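Local coordinates for Lmo2445 protein (PDB 5HZL), which is of unknown function but is a secreted internalin-like protein with leucine-rich repeats that binds calcium ions, at residues A[55-60]-A[78-83]; A[111-116]-A[130-135]; A[153-158]-A[178-183]; A[210-215]-A[294-299]; A[242-247]-A[273-278]. All coordinates share one frame; numbering follows the deposited sequence.

Contact 1. Residues A[55-60]-A[78-83]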
# COMPACT_ATOMS: atom_id res chain seq x y z
N THR A 55 15.41 -14.63 16.38
CA THR A 55 15.30 -14.83 14.93
C THR A 55 14.07 -14.12 14.36
O THR A 55 13.92 -14.01 13.15
CB THR A 55 15.15 -16.32 14.56
OG1 THR A 55 14.00 -16.87 15.23
CG2 THR A 55 16.37 -17.11 14.97
N ALA A 56 13.19 -13.66 15.25
CA ALA A 56 11.96 -12.99 14.87
C ALA A 56 11.55 -11.95 15.92
O ALA A 56 11.93 -12.06 17.10
CB ALA A 56 10.85 -14.02 14.70
N ILE A 57 10.80 -10.95 15.48
CA ILE A 57 10.30 -9.89 16.36
C ILE A 57 8.77 -10.02 16.38
O ILE A 57 8.10 -9.49 15.50
CB ILE A 57 10.71 -8.47 15.90
CG1 ILE A 57 12.22 -8.36 15.64
CG2 ILE A 57 10.25 -7.44 16.92
CD1 ILE A 57 13.10 -8.60 16.84
N PRO A 58 8.22 -10.74 17.37
CA PRO A 58 6.77 -10.92 17.44
C PRO A 58 6.07 -9.81 18.20
O PRO A 58 5.96 -9.87 19.42
CB PRO A 58 6.63 -12.25 18.16
CG PRO A 58 7.79 -12.29 19.08
CD PRO A 58 8.90 -11.52 18.41
N LEU A 59 5.56 -8.83 17.45
CA LEU A 59 4.83 -7.70 18.00
C LEU A 59 3.43 -7.53 17.40
O LEU A 59 2.98 -6.40 17.23
CB LEU A 59 5.63 -6.44 17.75
CG LEU A 59 6.99 -6.36 18.41
CD1 LEU A 59 7.66 -5.06 18.01
CD2 LEU A 59 6.85 -6.43 19.92
N PRO A 60 2.73 -8.65 17.07
CA PRO A 60 1.41 -8.39 16.49
C PRO A 60 0.35 -8.06 17.51
O PRO A 60 0.43 -8.48 18.64
CB PRO A 60 1.05 -9.73 15.85
CG PRO A 60 1.73 -10.71 16.70
CD PRO A 60 3.04 -10.09 17.06
N THR A 78 20.88 -8.42 15.59
CA THR A 78 21.72 -8.92 14.48
C THR A 78 21.20 -10.10 13.67
O THR A 78 21.54 -10.20 12.51
CB THR A 78 23.14 -9.35 14.94
OG1 THR A 78 23.03 -10.47 15.80
CG2 THR A 78 23.92 -8.23 15.66
N ASN A 79 20.37 -10.97 14.25
CA ASN A 79 19.85 -12.18 13.54
C ASN A 79 18.35 -12.28 13.32
O ASN A 79 17.86 -13.33 12.88
CB ASN A 79 20.27 -13.41 14.32
CG ASN A 79 21.74 -13.50 14.48
OD1 ASN A 79 22.51 -13.24 13.56
ND2 ASN A 79 22.16 -13.90 15.66
N ALA A 80 17.61 -11.23 13.62
CA ALA A 80 16.19 -11.25 13.44
C ALA A 80 15.90 -11.17 11.94
O ALA A 80 16.24 -10.18 11.31
CB ALA A 80 15.54 -10.09 14.19
N ILE A 81 15.33 -12.23 11.39
CA ILE A 81 14.99 -12.26 9.96
C ILE A 81 13.53 -11.96 9.67
O ILE A 81 13.18 -11.80 8.51
CB ILE A 81 15.40 -13.59 9.26
CG1 ILE A 81 14.60 -14.80 9.78
CG2 ILE A 81 16.90 -13.83 9.40
CD1 ILE A 81 14.86 -16.08 9.00
N GLU A 82 12.70 -11.86 10.70
CA GLU A 82 11.28 -11.60 10.53
C GLU A 82 10.73 -10.56 11.49
O GLU A 82 11.02 -10.60 12.68
CB GLU A 82 10.51 -12.91 10.75
CG GLU A 82 8.98 -12.79 10.74
CD GLU A 82 8.28 -14.12 11.01
OE1 GLU A 82 7.50 -14.18 12.00
OE2 GLU A 82 8.53 -15.12 10.29
N LEU A 83 9.93 -9.64 10.97
CA LEU A 83 9.27 -8.61 11.75
C LEU A 83 7.75 -8.85 11.63
O LEU A 83 7.20 -8.75 10.54
CB LEU A 83 9.60 -7.22 11.22
CG LEU A 83 8.89 -6.06 11.93
CD1 LEU A 83 9.17 -6.08 13.42
CD2 LEU A 83 9.31 -4.75 11.30
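Ile57 and Leu83 meet where the first two strands of the parallel sheet of the leucine-rich-repeat region run side by side. Ile57 N donates to Glu82 O over 2.8 Å, nearly along the C=O axis. At the start of the pairing, Ile81 N reaches Thr55 O at 2.9 Å. It comes from above the carbonyl plane, 50° out of it. Glu82 N adds a weak bond to the same oxygen. The side chains of Ile57 and Leu83 lie on one face of the sheet. Leu83 CD1, set by a chi2 of 56°, comes within 3.8 Å of Ile57 CB and also touches CG2. Strand 56-58, helix 66-70 and strand 82-84 form a beta-alpha-beta unit, and strand 56-58 is the edge of the sheet within this chain. The other branch of Ile57 runs toward the turn before strand 82-84. There its CD1 packs against Ala80 CB at 3.9 Å. Phe77 and Leu100 extend this apolar layer around Ile57. On the opposite face Ala56 CB faces Glu82 CB at 4.1 Å. Glu82 also touches Asn105 and Glu107 of the next strand.

Contact 2. Residues A[111-116]-A[130-135]; sequences ANITVF and SQNNFG
Asn132 turns its side chain across to segment 111-116, and the side chains of Asn132 and Ile113 cross at a slant. CG is anti to the carbonyl carbon (chi1 -77°), and chi2 of -66° turns OD1 to the backbone of segment 111-116. OD1 takes two N-H groups. Ala111 N lies 3.0 Å from Asn132 OD1, and Ile113 N lies 3.1 Å from the same atom. The two donors come from opposite faces of the amide plane. Ile113 CG1 rests against this oxygen as well. Asn132 ND2 is taken by Leu129 O and Ala108 O, so the amide is gripped at both ends and its rotation is fixed. Such an inward asparagine is consistent with the asparagine ladder of leucine-rich repeats. Further on, Asn133 N binds Ile113 O at 2.9 Å. The same oxygen lies over one face of the Phe134 ring, offset toward its rim. Ile113 and Phe134 point the same way, with Ile113 CG2 4.0 Å from Phe134 CE1. Phe116 CB meets Phe134 CE1 at 3.8 Å. Asn112 and Asn133 lie side by side with nearly coplanar amides, but Asn112 ND2 bonds to Asn89 OD1. A water links Asn112 N to Gln131 O. Strand 113-115 pairs with strand 91-92, while segment 130-135 is in the loop between strands 126-128 and 149-151 of the parallel sheet.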
# COMPACT_ATOMS: atom_id res chain seq x y z
N ALA A 111 -2.30 -3.33 9.87
CA ALA A 111 -1.58 -2.63 10.91
C ALA A 111 -1.76 -1.11 10.83
O ALA A 111 -1.03 -0.36 11.47
CB ALA A 111 -0.11 -2.98 10.79
N ASN A 112 -2.73 -0.68 10.03
CA ASN A 112 -3.04 0.74 9.82
C ASN A 112 -1.84 1.64 9.45
O ASN A 112 -1.77 2.80 9.88
CB ASN A 112 -3.80 1.31 11.02
CG ASN A 112 -4.43 2.67 10.71
OD1 ASN A 112 -4.80 2.96 9.58
ND2 ASN A 112 -4.56 3.49 11.73
N ILE A 113 -0.93 1.08 8.65
CA ILE A 113 0.25 1.78 8.16
C ILE A 113 -0.18 2.75 7.04
O ILE A 113 -0.84 2.35 6.10
CB ILE A 113 1.30 0.81 7.54
CG1 ILE A 113 1.73 -0.23 8.58
CG2 ILE A 113 2.52 1.57 7.00
CD1 ILE A 113 2.74 -1.24 8.09
N THR A 114 0.24 4.00 7.15
CA THR A 114 -0.07 5.03 6.18
C THR A 114 1.14 5.37 5.32
O THR A 114 0.97 5.94 4.25
CB THR A 114 -0.56 6.32 6.87
OG1 THR A 114 0.46 6.85 7.74
CG2 THR A 114 -1.84 6.03 7.67
N VAL A 115 2.35 5.05 5.79
CA VAL A 115 3.59 5.32 5.05
C VAL A 115 4.59 4.22 5.34
O VAL A 115 4.89 3.95 6.51
CB VAL A 115 4.28 6.64 5.50
CG1 VAL A 115 5.65 6.83 4.83
CG2 VAL A 115 3.39 7.84 5.23
N PHE A 116 5.11 3.62 4.27
CA PHE A 116 6.13 2.58 4.37
C PHE A 116 7.35 3.24 3.72
O PHE A 116 7.46 3.24 2.51
CB PHE A 116 5.68 1.32 3.66
CG PHE A 116 6.68 0.21 3.74
CD1 PHE A 116 6.75 -0.61 4.87
CD2 PHE A 116 7.56 -0.02 2.69
CE1 PHE A 116 7.68 -1.63 4.95
CE2 PHE A 116 8.49 -1.04 2.76
CZ PHE A 116 8.55 -1.85 3.89
N SER A 130 -0.71 -5.82 3.04
CA SER A 130 -2.11 -5.84 2.68
C SER A 130 -2.99 -5.31 3.82
O SER A 130 -2.68 -5.49 4.99
CB SER A 130 -2.51 -7.28 2.36
OG SER A 130 -2.31 -8.12 3.49
N GLN A 131 -4.08 -4.64 3.45
CA GLN A 131 -5.05 -4.11 4.38
C GLN A 131 -4.59 -2.99 5.29
O GLN A 131 -5.08 -2.82 6.42
CB GLN A 131 -5.76 -5.24 5.13
CG GLN A 131 -6.57 -6.12 4.19
CD GLN A 131 -7.31 -7.23 4.88
OE1 GLN A 131 -6.78 -7.94 5.74
NE2 GLN A 131 -8.54 -7.43 4.48
N ASN A 132 -3.65 -2.22 4.77
CA ASN A 132 -3.14 -1.04 5.46
C ASN A 132 -3.91 0.15 4.87
O ASN A 132 -5.00 -0.03 4.34
CB ASN A 132 -1.62 -0.99 5.38
CG ASN A 132 -0.96 -1.96 6.34
OD1 ASN A 132 -1.07 -1.81 7.56
ND2 ASN A 132 -0.23 -2.93 5.81
N ASN A 133 -3.37 1.36 4.97
CA ASN A 133 -4.11 2.51 4.48
C ASN A 133 -3.19 3.62 4.03
O ASN A 133 -3.10 4.69 4.66
CB ASN A 133 -5.03 3.00 5.61
CG ASN A 133 -6.04 4.03 5.13
OD1 ASN A 133 -6.40 4.08 3.94
ND2 ASN A 133 -6.52 4.84 6.07
N PHE A 134 -2.53 3.36 2.90
CA PHE A 134 -1.57 4.29 2.31
C PHE A 134 -2.10 5.58 1.73
O PHE A 134 -1.39 6.58 1.75
CB PHE A 134 -0.73 3.59 1.25
CG PHE A 134 0.08 2.47 1.79
CD1 PHE A 134 1.19 2.73 2.56
CD2 PHE A 134 -0.26 1.15 1.53
CE1 PHE A 134 1.95 1.69 3.08
CE2 PHE A 134 0.49 0.11 2.03
CZ PHE A 134 1.59 0.38 2.81
N GLY A 135 -3.34 5.56 1.23
CA GLY A 135 -3.93 6.74 0.60
C GLY A 135 -3.04 7.02 -0.59
O GLY A 135 -2.71 6.11 -1.36
O HOH W 1 -5.20 -1.35 8.79

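Contact 3. Residues A[153-158]-A[178-183]. With CA (calcium ion), chain E.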
# COMPACT_ATOMS: atom_id res chain seq x y z
N GLU A 153 -2.60 -5.94 -1.21
CA GLU A 153 -4.00 -6.14 -1.50
C GLU A 153 -4.85 -5.35 -0.54
O GLU A 153 -4.61 -5.37 0.66
CB GLU A 153 -4.39 -7.61 -1.32
CG GLU A 153 -5.86 -7.94 -1.61
CD GLU A 153 -6.18 -9.41 -1.47
OE1 GLU A 153 -5.40 -10.14 -0.86
OE2 GLU A 153 -7.22 -9.88 -1.96
N ASN A 154 -5.83 -4.63 -1.07
CA ASN A 154 -6.78 -3.88 -0.26
C ASN A 154 -6.10 -2.98 0.79
O ASN A 154 -6.51 -2.93 1.93
CB ASN A 154 -7.70 -4.93 0.40
CG ASN A 154 -8.89 -4.33 1.11
OD1 ASN A 154 -9.29 -3.19 0.85
ND2 ASN A 154 -9.48 -5.12 2.02
N ALA A 155 -5.06 -2.26 0.37
CA ALA A 155 -4.27 -1.39 1.25
C ALA A 155 -4.51 0.12 1.07
O ALA A 155 -3.67 0.92 1.49
CB ALA A 155 -2.79 -1.69 1.02
N GLY A 156 -5.62 0.51 0.45
CA GLY A 156 -5.92 1.93 0.23
C GLY A 156 -5.04 2.70 -0.75
O GLY A 156 -5.09 3.94 -0.76
N LEU A 157 -4.25 2.00 -1.59
CA LEU A 157 -3.38 2.71 -2.56
C LEU A 157 -4.26 3.52 -3.47
O LEU A 157 -5.19 2.99 -4.06
CB LEU A 157 -2.53 1.75 -3.36
CG LEU A 157 -1.48 0.97 -2.57
CD1 LEU A 157 -0.96 -0.20 -3.41
CD2 LEU A 157 -0.34 1.87 -2.14
N SER A 158 -3.95 4.80 -3.58
CA SER A 158 -4.79 5.71 -4.32
C SER A 158 -4.08 6.62 -5.29
O SER A 158 -2.88 6.91 -5.15
CB SER A 158 -5.50 6.60 -3.30
OG SER A 158 -6.14 5.84 -2.29
N ASN A 178 -4.69 -6.07 -6.02
CA ASN A 178 -6.14 -5.95 -6.16
C ASN A 178 -6.79 -5.18 -5.01
O ASN A 178 -6.18 -4.99 -3.98
CB ASN A 178 -6.84 -7.31 -6.33
CG ASN A 178 -6.51 -8.31 -5.23
OD1 ASN A 178 -5.34 -8.60 -4.98
ND2 ASN A 178 -7.52 -8.88 -4.61
N GLU A 179 -8.02 -4.71 -5.25
CA GLU A 179 -8.85 -4.00 -4.26
C GLU A 179 -8.33 -2.67 -3.72
O GLU A 179 -8.61 -2.28 -2.59
CB GLU A 179 -9.23 -4.97 -3.14
CG GLU A 179 -9.99 -6.18 -3.66
CD GLU A 179 -10.18 -7.26 -2.62
OE1 GLU A 179 -10.26 -6.92 -1.41
OE2 GLU A 179 -10.26 -8.45 -2.99
N ASN A 180 -7.58 -1.96 -4.56
CA ASN A 180 -7.03 -0.66 -4.22
C ASN A 180 -7.86 0.44 -4.90
O ASN A 180 -8.94 0.15 -5.39
CB ASN A 180 -5.55 -0.63 -4.56
CG ASN A 180 -4.71 -1.43 -3.57
OD1 ASN A 180 -4.77 -1.17 -2.38
ND2 ASN A 180 -3.90 -2.35 -4.06
N HIS A 181 -7.37 1.68 -4.92
CA HIS A 181 -8.12 2.81 -5.50
C HIS A 181 -7.29 3.57 -6.52
O HIS A 181 -7.33 4.81 -6.58
CB HIS A 181 -8.56 3.78 -4.39
CG HIS A 181 -9.24 3.11 -3.24
ND1 HIS A 181 -10.43 2.42 -3.37
CD2 HIS A 181 -8.92 3.05 -1.92
CE1 HIS A 181 -10.79 1.94 -2.19
NE2 HIS A 181 -9.89 2.31 -1.30
N LEU A 182 -6.55 2.82 -7.31
CA LEU A 182 -5.68 3.39 -8.34
C LEU A 182 -6.46 3.72 -9.63
O LEU A 182 -7.39 3.01 -9.99
CB LEU A 182 -4.56 2.39 -8.65
CG LEU A 182 -3.63 2.10 -7.47
CD1 LEU A 182 -2.72 0.92 -7.75
CD2 LEU A 182 -2.86 3.37 -7.13
N ILE A 183 -6.07 4.82 -10.29
CA ILE A 183 -6.71 5.26 -11.53
C ILE A 183 -5.78 5.07 -12.72
O ILE A 183 -6.02 5.57 -13.81
CB ILE A 183 -7.11 6.76 -11.46
CG1 ILE A 183 -5.87 7.68 -11.44
CG2 ILE A 183 -7.99 6.99 -10.25
CD1 ILE A 183 -6.18 9.15 -11.56
CA CA E . -6.71 -12.51 -1.45
O HOH W 2 -8.06 -0.67 -0.47
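Glu153 holds a calcium ion with both carboxylate oxygens, and one of them is also bound by Asn178 of the neighbouring turn. The metal lies 2.8 Å from Glu153 OE1 and 2.7 Å from Glu153 OE2. Asn178 ND2 donates to Glu153 OE2 over 2.8 Å, from above the carboxylate plane. The extended Glu153 chain, with CG anti to the backbone N (chi1 -180°), crosses Asn178 at a slant. Glu179 OE2 is also near Glu153 OE2, a closeness of like charges that the metal may offset. Along the backbone, Asn154 N binds Asn178 O in the carbonyl plane. A water joins Asn154 OD1, Gly156 N and Glu179 O. Asn180 OD1 then accepts Ala155 N at 3.0 Å and, weakly, Leu157 N. Leu157 lies beside Asn180, with its CD1 3.7 Å from Asn180 ND2. Leu177 O and Met152 O hold that ND2. His181 N reaches Leu157 O at 2.7 Å, and Ser158 pairs with His181 as parallel strands. Ser158 OG sits at the edge of the His181 ring and bonds to Gly156 O. Thr204 O fixes His181 ND1. Ser158 and His181 also line the pocket of a bound polyether, probably from the crystallisation liquor. The buried Asn180 amide bonded to the turn before it is consistent with the asparagine ladder of a leucine-rich-repeat solenoid.

Contact 4. Residues A[210-215]-A[294-299]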
# COMPACT_ATOMS: atom_id res chain seq x y z
N THR A 210 -17.07 18.27 -8.05
CA THR A 210 -16.89 19.46 -8.88
C THR A 210 -18.25 20.02 -9.31
O THR A 210 -19.28 19.38 -9.10
CB THR A 210 -16.00 19.17 -10.11
OG1 THR A 210 -15.66 20.40 -10.77
CG2 THR A 210 -16.69 18.21 -11.09
N THR A 211 -18.24 21.20 -9.91
CA THR A 211 -19.46 21.89 -10.35
C THR A 211 -19.38 22.24 -11.84
O THR A 211 -18.31 22.58 -12.34
CB THR A 211 -19.66 23.20 -9.54
OG1 THR A 211 -19.78 22.89 -8.15
CG2 THR A 211 -20.91 23.96 -9.97
N ILE A 212 -20.51 22.13 -12.54
CA ILE A 212 -20.61 22.47 -13.97
C ILE A 212 -21.96 23.14 -14.22
O ILE A 212 -22.87 23.00 -13.40
CB ILE A 212 -20.46 21.24 -14.89
CG1 ILE A 212 -21.62 20.24 -14.70
CG2 ILE A 212 -19.11 20.56 -14.67
CD1 ILE A 212 -21.61 19.08 -15.68
N LYS A 213 -22.11 23.84 -15.34
CA LYS A 213 -23.40 24.49 -15.63
C LYS A 213 -24.32 23.56 -16.44
O LYS A 213 -23.84 22.73 -17.20
CB LYS A 213 -23.22 25.86 -16.31
CG LYS A 213 -24.54 26.63 -16.40
CD LYS A 213 -24.41 28.09 -16.80
CE LYS A 213 -25.78 28.73 -16.72
NZ LYS A 213 -25.75 30.18 -17.07
N GLN A 214 -25.63 23.71 -16.24
CA GLN A 214 -26.67 22.91 -16.91
C GLN A 214 -26.51 23.08 -18.43
O GLN A 214 -26.77 24.15 -18.95
CB GLN A 214 -28.07 23.33 -16.39
CG GLN A 214 -29.29 22.48 -16.79
CD GLN A 214 -29.96 22.85 -18.11
OE1 GLN A 214 -30.20 24.02 -18.41
NE2 GLN A 214 -30.35 21.83 -18.86
N GLY A 215 -26.04 22.03 -19.10
CA GLY A 215 -25.80 22.05 -20.55
C GLY A 215 -24.41 21.58 -20.95
O GLY A 215 -24.24 20.96 -22.00
N PHE A 294 -17.84 10.15 -9.76
CA PHE A 294 -17.59 11.56 -9.95
C PHE A 294 -18.78 12.34 -9.40
O PHE A 294 -19.80 12.41 -10.07
CB PHE A 294 -17.39 11.84 -11.44
CG PHE A 294 -16.35 10.97 -12.08
CD1 PHE A 294 -15.01 11.32 -12.02
CD2 PHE A 294 -16.70 9.79 -12.70
CE1 PHE A 294 -14.04 10.51 -12.59
CE2 PHE A 294 -15.73 8.97 -13.28
CZ PHE A 294 -14.40 9.33 -13.22
N PRO A 295 -18.67 12.87 -8.17
CA PRO A 295 -19.79 13.66 -7.62
C PRO A 295 -19.87 14.98 -8.38
O PRO A 295 -18.86 15.68 -8.51
CB PRO A 295 -19.41 13.88 -6.15
CG PRO A 295 -18.30 12.93 -5.87
CD PRO A 295 -17.60 12.69 -7.17
N VAL A 296 -21.05 15.32 -8.88
CA VAL A 296 -21.23 16.54 -9.65
C VAL A 296 -22.49 17.31 -9.26
O VAL A 296 -23.53 16.73 -8.96
CB VAL A 296 -21.30 16.21 -11.16
CG1 VAL A 296 -21.55 17.47 -12.00
CG2 VAL A 296 -20.01 15.54 -11.60
N THR A 297 -22.35 18.64 -9.28
CA THR A 297 -23.44 19.56 -8.98
C THR A 297 -23.63 20.34 -10.27
O THR A 297 -22.71 21.01 -10.73
CB THR A 297 -23.08 20.51 -7.83
OG1 THR A 297 -22.80 19.74 -6.67
CG2 THR A 297 -24.24 21.47 -7.55
N ILE A 298 -24.83 20.24 -10.84
CA ILE A 298 -25.16 20.94 -12.07
C ILE A 298 -26.01 22.15 -11.69
O ILE A 298 -26.99 22.01 -10.95
CB ILE A 298 -25.93 20.00 -13.02
CG1 ILE A 298 -25.11 18.75 -13.32
CG2 ILE A 298 -26.24 20.69 -14.34
CD1 ILE A 298 -25.82 17.74 -14.19
N THR A 299 -25.63 23.34 -12.20
CA THR A 299 -26.37 24.59 -11.94
C THR A 299 -27.34 24.84 -13.11
O THR A 299 -27.86 25.95 -13.31
CB THR A 299 -25.43 25.82 -11.73
OG1 THR A 299 -24.70 26.11 -12.93
CG2 THR A 299 -24.44 25.59 -10.56
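Ile212 sets its CG1 between the backbone N and the carbonyl carbon (chi1 65°), and this brings the branch against both Val296 and Ile298. Ile212 CG1 lies 3.9 Å from Val296 CG1. In Val296 that methyl is anti to the backbone N (chi1 178°). Ile212 lies side by side with Ile298, and their CG1 atoms are 4.0 Å apart. These three side chains share one face of the sheet, where Leu218, Thr267 and Leu270 also touch them. Strand 203-212 runs parallel to strand 290-298 and forms one edge of the mixed sheet of the C-terminal domain, a family placed in the immunoglobulin-like E-set clan. The backbone ladder alternates. Thr210 N binds Pro295 O, and Thr297 N binds Thr210 O at 3.2 Å. Next, Ile212 N binds Thr297 O at 3.1 Å, and Thr299 N binds Ile212 O at 3.0 Å. On the other face Thr211 and Thr297 point the same way. Thr211 CG2 touches Thr299 CG2 at 3.9 Å, the two side chains crossing at about a right angle. Thr297 OG1 turns to Glu274 OE1 on the next strand. Past the strand end, Gln214 CB packs on Ile298 CG2 at 3.8 Å.

Contact 5. Residues A[242-247]-A[273-278]; sequences IKDNGR and GEHLLE
Asp244 and His275 form a hydrogen-bonded carboxylate-imidazole pair between two antiparallel strands. His275 ND1 donates to Asp244 OD1 over 3.1 Å, on the syn lone pair of that oxygen, and more weakly to Asp244 OD2. The carboxylate and ring planes are 30° apart, and OD1 lies at the ring edge. Asp244 reaches there with CG anti to its backbone N (chi1 -180°). Leu277 CD2 touches Asp244 OD1 from the same face of the sheet. On the other face Lys243 and Glu278 lie side by side. Lys243 NZ forms a salt bridge with Glu278 OE2 at 3.4 Å, and the chain bends at chi3 (-67°) just before its CE meets that oxygen. The backbone sets this register. Lys243 and Glu278 are a hydrogen-bonded pair, with Lys243 N to Glu278 O at 2.9 Å. Asp244 and Leu277 are a non-hydrogen-bonded pair. Beyond them Asn245 N binds Leu276 O at 2.8 Å, and Asn245 OD1 accepts Leu276 N at 2.9 Å from above its amide plane. Further out, a type I' turn from Asp244 to Arg247 joins strands 240-244 and 247-250 in a hairpin. Gln271 O takes the other ring nitrogen, NE2, of His275. With a carboxylate at ND1 and a carbonyl at NE2, both ring nitrogens appear to act as donors, so His275 may be doubly protonated and paired ionically with Asp244.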
# COMPACT_ATOMS: atom_id res chain seq x y z
N ILE A 242 -22.08 3.84 -18.15
CA ILE A 242 -22.13 5.17 -17.54
C ILE A 242 -23.44 5.25 -16.75
O ILE A 242 -24.50 5.03 -17.31
CB ILE A 242 -22.00 6.32 -18.58
CG1 ILE A 242 -20.53 6.59 -18.94
CG2 ILE A 242 -22.49 7.65 -18.00
CD1 ILE A 242 -19.77 5.43 -19.53
N LYS A 243 -23.35 5.56 -15.47
CA LYS A 243 -24.53 5.63 -14.62
C LYS A 243 -24.64 6.98 -13.96
O LYS A 243 -23.65 7.69 -13.81
CB LYS A 243 -24.50 4.55 -13.56
CG LYS A 243 -24.34 3.18 -14.17
CD LYS A 243 -24.60 2.04 -13.20
CE LYS A 243 -23.58 1.95 -12.10
NZ LYS A 243 -23.96 0.79 -11.25
N ASP A 244 -25.87 7.31 -13.56
CA ASP A 244 -26.18 8.56 -12.91
C ASP A 244 -27.02 8.24 -11.69
O ASP A 244 -28.14 7.75 -11.84
CB ASP A 244 -26.96 9.44 -13.89
CG ASP A 244 -27.33 10.79 -13.30
OD1 ASP A 244 -26.56 11.32 -12.46
OD2 ASP A 244 -28.39 11.34 -13.70
N ASN A 245 -26.48 8.49 -10.51
CA ASN A 245 -27.16 8.20 -9.25
C ASN A 245 -27.60 6.74 -9.17
O ASN A 245 -28.71 6.43 -8.73
CB ASN A 245 -28.33 9.17 -9.02
CG ASN A 245 -27.88 10.61 -8.79
OD1 ASN A 245 -26.89 10.86 -8.09
ND2 ASN A 245 -28.61 11.56 -9.35
N GLY A 246 -26.72 5.85 -9.63
CA GLY A 246 -26.97 4.41 -9.62
C GLY A 246 -27.70 3.79 -10.80
O GLY A 246 -27.63 2.57 -10.96
N ARG A 247 -28.41 4.59 -11.61
CA ARG A 247 -29.14 4.06 -12.77
C ARG A 247 -28.34 4.25 -14.05
O ARG A 247 -27.68 5.28 -14.20
CB ARG A 247 -30.51 4.73 -12.94
CG ARG A 247 -31.47 4.59 -11.76
CD ARG A 247 -31.67 3.15 -11.32
NE ARG A 247 -32.84 3.01 -10.45
CZ ARG A 247 -34.09 2.81 -10.87
NH1 ARG A 247 -34.39 2.72 -12.17
NH2 ARG A 247 -35.07 2.70 -9.98
N GLY A 273 -29.10 20.09 -10.08
CA GLY A 273 -29.13 19.37 -8.82
C GLY A 273 -27.89 18.51 -8.67
O GLY A 273 -26.93 18.63 -9.44
N GLU A 274 -27.94 17.63 -7.68
CA GLU A 274 -26.85 16.72 -7.36
C GLU A 274 -26.88 15.47 -8.23
O GLU A 274 -27.94 14.91 -8.47
CB GLU A 274 -26.93 16.33 -5.88
CG GLU A 274 -26.88 17.52 -4.92
CD GLU A 274 -25.57 18.30 -4.98
OE1 GLU A 274 -24.52 17.71 -5.32
OE2 GLU A 274 -25.59 19.50 -4.66
N HIS A 275 -25.71 15.06 -8.71
CA HIS A 275 -25.59 13.88 -9.56
C HIS A 275 -24.27 13.16 -9.26
O HIS A 275 -23.21 13.78 -9.18
CB HIS A 275 -25.62 14.26 -11.04
CG HIS A 275 -26.93 14.83 -11.51
ND1 HIS A 275 -27.99 14.05 -11.91
CD2 HIS A 275 -27.34 16.12 -11.66
CE1 HIS A 275 -29.00 14.82 -12.27
NE2 HIS A 275 -28.63 16.08 -12.13
N LEU A 276 -24.35 11.84 -9.08
CA LEU A 276 -23.18 11.02 -8.83
C LEU A 276 -23.01 10.21 -10.11
O LEU A 276 -23.82 9.34 -10.43
CB LEU A 276 -23.40 10.11 -7.62
CG LEU A 276 -22.24 9.20 -7.26
CD1 LEU A 276 -21.01 10.04 -6.93
CD2 LEU A 276 -22.61 8.27 -6.11
N LEU A 277 -21.96 10.51 -10.86
CA LEU A 277 -21.69 9.83 -12.12
C LEU A 277 -20.72 8.70 -11.90
O LEU A 277 -19.78 8.82 -11.13
CB LEU A 277 -21.17 10.83 -13.12
CG LEU A 277 -22.24 11.85 -13.50
CD1 LEU A 277 -21.64 13.10 -14.11
CD2 LEU A 277 -23.28 11.23 -14.42
N GLU A 278 -20.94 7.59 -12.59
CA GLU A 278 -20.09 6.44 -12.44
C GLU A 278 -19.74 5.79 -13.77
O GLU A 278 -20.60 5.64 -14.63
CB GLU A 278 -20.79 5.43 -11.52
CG GLU A 278 -20.06 4.10 -11.34
CD GLU A 278 -20.74 3.18 -10.33
OE1 GLU A 278 -21.17 3.65 -9.25
OE2 GLU A 278 -20.81 1.96 -10.61

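How the contacts relate
Contacts 1, 2 and 3 follow one another along the leucine-rich-repeat region, and contacts 4 and 5 lie in the C-terminal domain. Contact 1 joins the first two strands of the seven-stranded parallel sheet. Contacts 2 and 3 lie in turns following later strands of it. Their centres are 11 Å apart, and Gly135 O meets Ser158 N at 2.9 Å in a probable hydrogen bond. Contact 5 is nested in the chain loop closed by contact 4. Both share one mixed sheet, where strands 290-298 and 273-281 are neighbours. The centres of contacts 1 and 4 are 53 Å apart. This describes an elongated protein, a repeat solenoid followed by a sheet domain that abuts its last turns.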